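PDB 7CUP: 2,5-dihydroxypyridine 5,6-dioxygenase from Pseudomonas putida KT2440, which catalyses the iron(II)-dependent dioxygenolytic ring cleavage of 2,5-dihydroxypyridine between carbons 5 and 6, giving N-formylmaleamate in aerobic nicotinate degradation. Local coordinates for the interface of chains A and B and the interface of chains A and C. Sequence-based numbering; all coordinates share one arbitrary frame. Chains: chain A/B/C, 2,5-dihydroxypyridine 5,6-dioxygenase.

Contact 1: the interface of chains A and B. Residues chain A 84, 86-87; chain B 26, 53, 55, 93-94.
A:Ala86, in the first turn of helix 85-92, packs into chain B among B:Ser26, B:Tyr55 and B:Ala93. This is part of a two-fold symmetric interface between copies of this non-haem iron dioxygenase, possibly a biological one, in which a helix start meets the first residues of strands 26-31 and 53-58; the same contact recurs with the chains exchanged. The tight part centres on the A:Ala86 methyl. Its CB lies 3.4 Å from B:Ser26 CB, closer than carbons usually pack, and the serine OG touches the same methyl. From another direction the backbone oxygen B:Ala93 O also comes within 3.4 Å of A:Ala86 CB. In return, the B:Ala93 methyl CB presses on the backbone oxygen A:Ala86 O at 3.4 Å, so the two alanines interlock methyl to carbonyl. B:Tyr55 closes this side with CE1, 3.7 Å from A:Ala86 CB. Its CG is lodged between its own backbone N and carbonyl carbon (chi1 56°), which brings one ring face under A:Ala87 CA, 4.1 Å above the plane and toward the rim. The looser side is A:Asn84 against B:Lys53, two side chains sliding past each other in opposite directions. The carboxamide oxygen A:Asn84 OD1 meets the aliphatic B:Lys53 CB at 3.5 Å and accepts a weak hydrogen bond from A:Ala87 N (3.4 Å), like an N-cap. The outer lysine is poorly ordered, which makes its course uncertain.

Contact 2: the interface of chains A and C. Residues chain A 68, 250, 253-254; chain C 131, 275, 277-278.
The end of helix 243-253 in chain A, with A:Tyr254 just after it, meets a loop of chain C carrying C:Gln275 and C:Thr277; A:Met68 and C:Arg131 extend the patch. The C:Gln275 carboxamide lies against the CD1 and CE1 side of the A:Tyr254 ring, its CD 3.4 Å from CD1, with amide and ring planes 42° apart. A:Met68 crosses the glutamine at about a right angle and sets SD 3.5 Å from the aliphatic C:Gln275 CB. A bend at chi3 (-76°) turns the A:Met68 methyl CE to one face of the A:Tyr254 ring and toward C:Thr277 OG1, so sulfur and methyl fill the space between tyrosine and loop. Further along, A:Met68 CG sits 3.6 Å above the plane of the C:Arg131 guanidinium, toward its rim. Water 1 bridges the chains. It contacts C:Gln275 OE1 at 2.7 Å, the C:Thr277 hydroxyl OG1 at 2.8 Å and the A:Asp250 carboxylate OD2 at 2.9 Å, and it also reaches A:Asp250 O. C:Thr277 CG2 packs on that same carboxylate oxygen. Putting an alanine at C:Gln275 would take away CG and the carboxamide, and would probably leave the A:Tyr254 ring without that neighbour and water 1 short of an acceptor, the sulfur keeping the beta-carbon but not CG. The patch joins chains A and C through a sulfur-and-ring core beside a bridging water, and may serve in assembling the oligomer.

Contact 3: the interface of chains A and C. Residues chain A 61-63; chain C 2-4, 7, 130.
A:Asn63 and its neighbours A:Ala61 and A:Phe62 run alongside the start of chain C, a contact made by the N-terminal segment ahead of helix 5-18 in another copy of the dioxygenase. The direct polar approach is between backbones: C:Pro2 N, the first modelled atom of its chain, lies 3.0 Å from A:Phe62 O. This is probably a hydrogen bond from the terminal amine, since methionine ahead of proline is usually removed. Two waters add further links. Water 3 sits 2.6 Å from A:Ala61 O and takes the backbone N-H of C:Ser4 at 2.7 Å, nearly straight (169° at H). The side-chain oxygen C:Gln7 OE1 approaches the same water at 2.6 Å. Water 2 joins the two carboxamides: A:Asn63 ND2 points straight at it (2.7 Å, 179° at H), and C:Gln7 NE2 meets it from the other chain. Leaving helix 5-18 with chi1 -171° and extended beyond CG, C:Gln7 puts its oxygen on one water and its nitrogen on the other. In the packing, the A:Asn63 amide carbon CG rests 3.5 Å from C:Val3 CG2, the two side chains crossing at a slant, while ND2 lies 3.7 Å from the C:Ala130 methyl CB. The A:Ala61 methyl CB abuts C:Pro2 O at 3.4 Å. In the fold, the loop following strand 53-58 of chain A packs against the place where the N-terminal segment of chain C and the end of its helix 126-131 come together.

Contact 1: the interface of chains A and B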
ATOM      1  N   ASN A  84     -28.863  -3.502  11.930  1.00 27.19           N
ATOM      2  CA  ASN A  84     -27.740  -2.556  12.197  1.00 26.17           C
ATOM      3  C   ASN A  84     -28.289  -1.121  12.188  1.00 24.58           C
ATOM      4  O   ASN A  84     -27.958  -0.257  11.292  1.00 22.41           O
ATOM      5  CB  ASN A  84     -26.575  -2.829  11.251  1.00 30.27           C
ATOM      6  CG  ASN A  84     -25.280  -2.293  11.810  1.00 36.87           C
ATOM      7  OD1 ASN A  84     -25.278  -1.391  12.668  1.00 40.79           O
ATOM      8  ND2 ASN A  84     -24.181  -2.835  11.325  1.00 40.63           N
ATOM      9  N   ALA A  86     -27.711   1.307  14.173  1.00 20.37           N
ATOM     10  CA  ALA A  86     -26.730   2.370  14.474  1.00 21.92           C
ATOM     11  C   ALA A  86     -26.173   2.913  13.142  1.00 20.89           C
ATOM     12  O   ALA A  86     -26.202   4.169  12.919  1.00 20.97           O
ATOM     13  CB  ALA A  86     -25.677   1.834  15.428  1.00 21.63           C
ATOM     14  N   ALA A  87     -25.682   2.013  12.289  1.00 21.83           N
ATOM     15  CA  ALA A  87     -25.167   2.316  10.925  1.00 20.42           C
ATOM     16  C   ALA A  87     -26.254   2.985  10.085  1.00 20.72           C
ATOM     17  O   ALA A  87     -25.983   3.997   9.398  1.00 20.65           O
ATOM     18  CB  ALA A  87     -24.684   1.050  10.272  1.00 20.45           C
TER
ATOM     19  N   SER B  26     -23.752  -1.688  19.532  1.00 22.48           N
ATOM     20  CA  SER B  26     -23.127  -1.142  18.306  1.00 23.96           C
ATOM     21  C   SER B  26     -21.850  -0.387  18.692  1.00 22.97           C
ATOM     22  O   SER B  26     -21.806   0.219  19.762  1.00 21.04           O
ATOM     23  CB  SER B  26     -24.055  -0.301  17.577  1.00 23.63           C
ATOM     24  OG  SER B  26     -24.490   0.692  18.457  1.00 27.36           O
ATOM     25  N   LYS B  53     -22.581  -4.940  16.333  1.00 26.10           N
ATOM     26  CA  LYS B  53     -22.861  -4.224  15.066  1.00 28.86           C
ATOM     27  C   LYS B  53     -21.768  -3.154  14.952  1.00 28.19           C
ATOM     28  O   LYS B  53     -21.782  -2.223  15.768  1.00 30.65           O
ATOM     29  CB  LYS B  53     -24.282  -3.655  15.074  1.00 32.04           C
ATOM     30  CG  LYS B  53     -25.389  -4.702  15.125  1.00 40.96           C
ATOM     31  CD  LYS B  53     -25.909  -4.981  16.537  1.00 49.42           C
ATOM     32  CE  LYS B  53     -27.112  -4.132  16.932  1.00 58.56           C
ATOM     33  NZ  LYS B  53     -27.201  -3.877  18.395  1.00 58.96           N
ATOM     34  N   TYR B  55     -19.286  -0.331  12.651  1.00 20.33           N
ATOM     35  CA  TYR B  55     -18.980   0.499  11.467  1.00 18.45           C
ATOM     36  C   TYR B  55     -17.831   1.436  11.837  1.00 19.62           C
ATOM     37  O   TYR B  55     -17.612   1.670  13.034  1.00 18.09           O
ATOM     38  CB  TYR B  55     -20.201   1.272  11.006  1.00 19.09           C
ATOM     39  CG  TYR B  55     -20.861   2.154  12.038  1.00 18.70           C
ATOM     40  CD1 TYR B  55     -21.671   1.616  13.024  1.00 19.84           C
ATOM     41  CD2 TYR B  55     -20.737   3.534  12.000  1.00 20.22           C
ATOM     42  CE1 TYR B  55     -22.309   2.405  13.962  1.00 20.32           C
ATOM     43  CE2 TYR B  55     -21.387   4.350  12.919  1.00 20.24           C
ATOM     44  CZ  TYR B  55     -22.147   3.776  13.934  1.00 21.16           C
ATOM     45  OH  TYR B  55     -22.786   4.537  14.867  1.00 19.38           O
ATOM     46  N   ALA B  93     -25.172   7.474  17.528  1.00 21.95           N
ATOM     47  CA  ALA B  93     -25.983   6.299  17.128  1.00 22.71           C
ATOM     48  C   ALA B  93     -25.409   5.054  17.786  1.00 19.65           C
ATOM     49  O   ALA B  93     -26.137   4.093  17.876  1.00 18.44           O
ATOM     50  CB  ALA B  93     -26.013   6.142  15.625  1.00 23.94           C
ATOM     51  N   ALA B  94     -24.117   5.055  18.126  1.00 19.92           N
ATOM     52  CA  ALA B  94     -23.426   3.852  18.615  1.00 21.34           C
ATOM     53  C   ALA B  94     -23.506   3.789  20.150  1.00 20.43           C
ATOM     54  O   ALA B  94     -23.543   4.838  20.797  1.00 23.85           O
ATOM     55  CB  ALA B  94     -21.999   3.839  18.111  1.00 23.53           C
TER

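Contact 2: the interface of chains A and C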
ATOM      1  N   MET A  68     -23.480 -16.800  -6.408  1.00 27.02           N
ATOM      2  CA  MET A  68     -22.359 -17.083  -7.333  1.00 26.37           C
ATOM      3  C   MET A  68     -21.946 -15.802  -8.083  1.00 25.06           C
ATOM      4  O   MET A  68     -22.831 -15.028  -8.478  1.00 23.27           O
ATOM      5  CB  MET A  68     -22.734 -18.203  -8.314  1.00 28.94           C
ATOM      6  CG  MET A  68     -23.071 -19.517  -7.617  1.00 30.47           C
ATOM      7  SD  MET A  68     -23.383 -20.841  -8.802  1.00 30.66           S
ATOM      8  CE  MET A  68     -25.019 -20.386  -9.362  1.00 26.85           C
ATOM      9  N   ASP A 250     -31.107 -24.044 -15.436  1.00 26.78           N
ATOM     10  CA  ASP A 250     -30.280 -24.626 -14.357  1.00 27.72           C
ATOM     11  C   ASP A 250     -29.958 -23.546 -13.317  1.00 27.27           C
ATOM     12  O   ASP A 250     -29.896 -23.860 -12.104  1.00 26.20           O
ATOM     13  CB  ASP A 250     -29.026 -25.253 -14.957  1.00 30.49           C
ATOM     14  CG  ASP A 250     -28.274 -26.197 -14.046  1.00 34.91           C
ATOM     15  OD1 ASP A 250     -28.487 -27.411 -14.148  1.00 42.16           O
ATOM     16  OD2 ASP A 250     -27.470 -25.711 -13.259  1.00 43.04           O
ATOM     17  N   LYS A 253     -33.187 -22.796 -11.250  1.00 30.86           N
ATOM     18  CA  LYS A 253     -33.663 -23.892 -10.364  1.00 33.33           C
ATOM     19  C   LYS A 253     -32.709 -24.024  -9.165  1.00 31.99           C
ATOM     20  O   LYS A 253     -33.134 -24.551  -8.133  1.00 27.92           O
ATOM     21  CB  LYS A 253     -33.883 -25.208 -11.125  1.00 38.14           C
ATOM     22  CG  LYS A 253     -32.648 -25.919 -11.655  1.00 50.48           C
ATOM     23  CD  LYS A 253     -31.763 -26.619 -10.601  1.00 57.71           C
ATOM     24  CE  LYS A 253     -30.341 -26.884 -11.082  1.00 53.79           C
ATOM     25  NZ  LYS A 253     -29.302 -26.327 -10.179  1.00 50.15           N
ATOM     26  N   TYR A 254     -31.479 -23.515  -9.275  1.00 27.50           N
ATOM     27  CA  TYR A 254     -30.455 -23.553  -8.207  1.00 25.54           C
ATOM     28  C   TYR A 254     -31.048 -23.045  -6.898  1.00 26.08           C
ATOM     29  O   TYR A 254     -30.730 -23.562  -5.808  1.00 27.71           O
ATOM     30  CB  TYR A 254     -29.257 -22.689  -8.595  1.00 24.86           C
ATOM     31  CG  TYR A 254     -28.260 -22.415  -7.499  1.00 23.89           C
ATOM     32  CD1 TYR A 254     -27.493 -23.418  -6.966  1.00 25.83           C
ATOM     33  CD2 TYR A 254     -28.093 -21.135  -6.996  1.00 25.69           C
ATOM     34  CE1 TYR A 254     -26.556 -23.165  -5.975  1.00 26.72           C
ATOM     35  CE2 TYR A 254     -27.151 -20.853  -6.026  1.00 26.75           C
ATOM     36  CZ  TYR A 254     -26.384 -21.875  -5.505  1.00 26.67           C
ATOM     37  OH  TYR A 254     -25.452 -21.601  -4.550  1.00 25.92           O
TER
ATOM     38  N   ARG C 131     -18.814 -20.407  -0.105  1.00 19.42           N
ATOM     39  CA  ARG C 131     -19.954 -21.145  -0.725  1.00 20.25           C
ATOM     40  C   ARG C 131     -19.754 -22.653  -0.526  1.00 21.16           C
ATOM     41  O   ARG C 131     -20.793 -23.403  -0.344  1.00 22.57           O
ATOM     42  CB  ARG C 131     -20.098 -20.794  -2.202  1.00 19.58           C
ATOM     43  CG  ARG C 131     -21.275 -21.488  -2.875  1.00 19.59           C
ATOM     44  CD  ARG C 131     -21.712 -20.674  -4.088  1.00 20.90           C
ATOM     45  NE  ARG C 131     -20.645 -20.309  -5.027  1.00 22.03           N
ATOM     46  CZ  ARG C 131     -20.043 -21.149  -5.866  1.00 23.11           C
ATOM     47  NH1 ARG C 131     -20.350 -22.437  -5.864  1.00 24.73           N
ATOM     48  NH2 ARG C 131     -19.095 -20.712  -6.678  1.00 20.24           N
ATOM     49  N   GLN C 275     -21.423 -25.730  -8.746  1.00 20.24           N
ATOM     50  CA  GLN C 275     -22.472 -25.530  -9.758  1.00 20.48           C
ATOM     51  C   GLN C 275     -21.827 -25.441 -11.146  1.00 22.04           C
ATOM     52  O   GLN C 275     -20.867 -24.638 -11.357  1.00 20.72           O
ATOM     53  CB  GLN C 275     -23.264 -24.272  -9.438  1.00 21.95           C
ATOM     54  CG  GLN C 275     -24.117 -24.419  -8.197  1.00 21.30           C
ATOM     55  CD  GLN C 275     -25.186 -25.466  -8.391  1.00 22.49           C
ATOM     56  OE1 GLN C 275     -25.932 -25.403  -9.358  1.00 21.24           O
ATOM     57  NE2 GLN C 275     -25.220 -26.459  -7.499  1.00 19.79           N
ATOM     58  N   THR C 277     -23.058 -23.947 -13.575  1.00 19.39           N
ATOM     59  CA  THR C 277     -23.319 -22.576 -14.112  1.00 20.75           C
ATOM     60  C   THR C 277     -22.281 -21.555 -13.588  1.00 20.15           C
ATOM     61  O   THR C 277     -22.185 -20.475 -14.146  1.00 20.28           O
ATOM     62  CB  THR C 277     -24.747 -22.134 -13.772  1.00 20.56           C
ATOM     63  OG1 THR C 277     -24.898 -22.260 -12.358  1.00 19.75           O
ATOM     64  CG2 THR C 277     -25.784 -22.965 -14.476  1.00 23.52           C
ATOM     65  N   ALA C 278     -21.563 -21.872 -12.524  1.00 20.57           N
ATOM     66  CA  ALA C 278     -20.762 -20.908 -11.746  1.00 21.01           C
ATOM     67  C   ALA C 278     -19.707 -20.250 -12.633  1.00 19.94           C
ATOM     68  O   ALA C 278     -19.594 -19.020 -12.553  1.00 20.14           O
ATOM     69  CB  ALA C 278     -20.142 -21.565 -10.553  1.00 20.49           C
TER
HETATM   70  O   HOH W   1     -26.983 -23.712 -11.173  1.00 41.53           O

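Contact 3: the interface of chains A and C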
ATOM      1  N   ALA A  61     -18.288  -6.038   4.910  1.00 19.91           N
ATOM      2  CA  ALA A  61     -18.938  -6.700   3.762  1.00 21.49           C
ATOM      3  C   ALA A  61     -19.919  -7.736   4.284  1.00 20.04           C
ATOM      4  O   ALA A  61     -19.551  -8.523   5.200  1.00 23.32           O
ATOM      5  CB  ALA A  61     -17.913  -7.346   2.875  1.00 21.47           C
ATOM      6  N   PHE A  62     -21.103  -7.763   3.701  1.00 22.27           N
ATOM      7  CA  PHE A  62     -22.124  -8.787   4.003  1.00 24.36           C
ATOM      8  C   PHE A  62     -21.997  -9.892   2.963  1.00 25.10           C
ATOM      9  O   PHE A  62     -21.986  -9.545   1.784  1.00 25.51           O
ATOM     10  CB  PHE A  62     -23.527  -8.189   4.008  1.00 24.53           C
ATOM     11  CG  PHE A  62     -24.548  -9.156   4.558  1.00 29.82           C
ATOM     12  CD1 PHE A  62     -24.714  -9.305   5.931  1.00 32.67           C
ATOM     13  CD2 PHE A  62     -25.298  -9.968   3.714  1.00 32.08           C
ATOM     14  CE1 PHE A  62     -25.628 -10.215   6.440  1.00 32.82           C
ATOM     15  CE2 PHE A  62     -26.207 -10.890   4.224  1.00 30.92           C
ATOM     16  CZ  PHE A  62     -26.377 -11.002   5.583  1.00 33.45           C
ATOM     17  N   ASN A  63     -21.901 -11.155   3.376  1.00 25.80           N
ATOM     18  CA  ASN A  63     -21.755 -12.236   2.383  1.00 27.22           C
ATOM     19  C   ASN A  63     -23.042 -13.057   2.302  1.00 29.12           C
ATOM     20  O   ASN A  63     -23.629 -13.378   3.328  1.00 28.27           O
ATOM     21  CB  ASN A  63     -20.568 -13.140   2.655  1.00 27.58           C
ATOM     22  CG  ASN A  63     -20.238 -13.987   1.444  1.00 28.70           C
ATOM     23  OD1 ASN A  63     -19.996 -13.452   0.339  1.00 25.30           O
ATOM     24  ND2 ASN A  63     -20.271 -15.300   1.644  1.00 24.12           N
TER
ATOM     25  N   PRO C   2     -20.109 -10.136  -0.521  1.00 28.48           N
ATOM     26  CA  PRO C   2     -18.664 -10.440  -0.331  1.00 27.40           C
ATOM     27  C   PRO C   2     -18.238 -10.773   1.119  1.00 25.21           C
ATOM     28  O   PRO C   2     -18.954 -10.463   2.084  1.00 22.34           O
ATOM     29  CB  PRO C   2     -17.902  -9.186  -0.775  1.00 26.27           C
ATOM     30  CG  PRO C   2     -18.908  -8.394  -1.557  1.00 28.03           C
ATOM     31  CD  PRO C   2     -20.233  -8.729  -0.936  1.00 27.69           C
ATOM     32  N   VAL C   3     -17.069 -11.393   1.249  1.00 22.25           N
ATOM     33  CA  VAL C   3     -16.556 -11.908   2.545  1.00 20.83           C
ATOM     34  C   VAL C   3     -15.673 -10.845   3.183  1.00 20.09           C
ATOM     35  O   VAL C   3     -14.629 -10.503   2.585  1.00 19.57           O
ATOM     36  CB  VAL C   3     -15.801 -13.239   2.354  1.00 21.75           C
ATOM     37  CG1 VAL C   3     -15.164 -13.715   3.651  1.00 22.15           C
ATOM     38  CG2 VAL C   3     -16.723 -14.310   1.815  1.00 24.60           C
ATOM     39  N   SER C   4     -16.005 -10.420   4.404  1.00 19.74           N
ATOM     40  CA  SER C   4     -15.144  -9.538   5.234  1.00 21.14           C
ATOM     41  C   SER C   4     -13.876 -10.271   5.665  1.00 21.65           C
ATOM     42  O   SER C   4     -13.893 -11.503   5.792  1.00 19.03           O
ATOM     43  CB  SER C   4     -15.873  -9.042   6.456  1.00 22.75           C
ATOM     44  OG  SER C   4     -16.145 -10.100   7.378  1.00 19.99           O
ATOM     45  N   GLN C   7     -14.643 -12.435   8.714  1.00 24.44           N
ATOM     46  CA  GLN C   7     -15.321 -13.691   8.294  1.00 26.04           C
ATOM     47  C   GLN C   7     -14.294 -14.659   7.686  1.00 23.89           C
ATOM     48  O   GLN C   7     -14.375 -15.852   7.951  1.00 21.40           O
ATOM     49  CB  GLN C   7     -16.451 -13.448   7.298  1.00 29.33           C
ATOM     50  CG  GLN C   7     -17.266 -14.714   7.072  1.00 32.78           C
ATOM     51  CD  GLN C   7     -18.413 -14.550   6.113  1.00 39.11           C
ATOM     52  OE1 GLN C   7     -18.807 -13.443   5.759  1.00 55.83           O
ATOM     53  NE2 GLN C   7     -18.936 -15.671   5.650  1.00 44.31           N
ATOM     54  N   ALA C 130     -16.255 -19.627   0.905  1.00 20.71           N
ATOM     55  CA  ALA C 130     -17.447 -19.585   1.783  1.00 21.37           C
ATOM     56  C   ALA C 130     -18.582 -20.450   1.206  1.00 21.85           C
ATOM     57  O   ALA C 130     -19.251 -21.159   1.971  1.00 21.48           O
ATOM     58  CB  ALA C 130     -17.903 -18.140   1.970  1.00 23.06           C
TER
HETATM   59  O   HOH W   2     -20.827 -16.277   4.059  1.00 27.40           O
HETATM   60  O   HOH W   3     -18.456 -10.922   5.278  1.00 30.69           O

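Contacts 2 and 3 belong to one A–C interface, their C-alpha centres about 18 Å apart. Both draw on the loop after strand 53-58 of chain A and on the last turn of helix 126-131 in chain C. Contact 1 joins chain A to B, about 18 Å from contact 3 and about 34 Å from contact 2, so contact 3 lies roughly midway. Strand 53-58, which chain B supplies to contact 1, leads in every copy into the loop that chain A uses in contact 3. Chain A meets B across a two-fold but C without an exact one, which would fit a hexamer; the biological assembly is inferred.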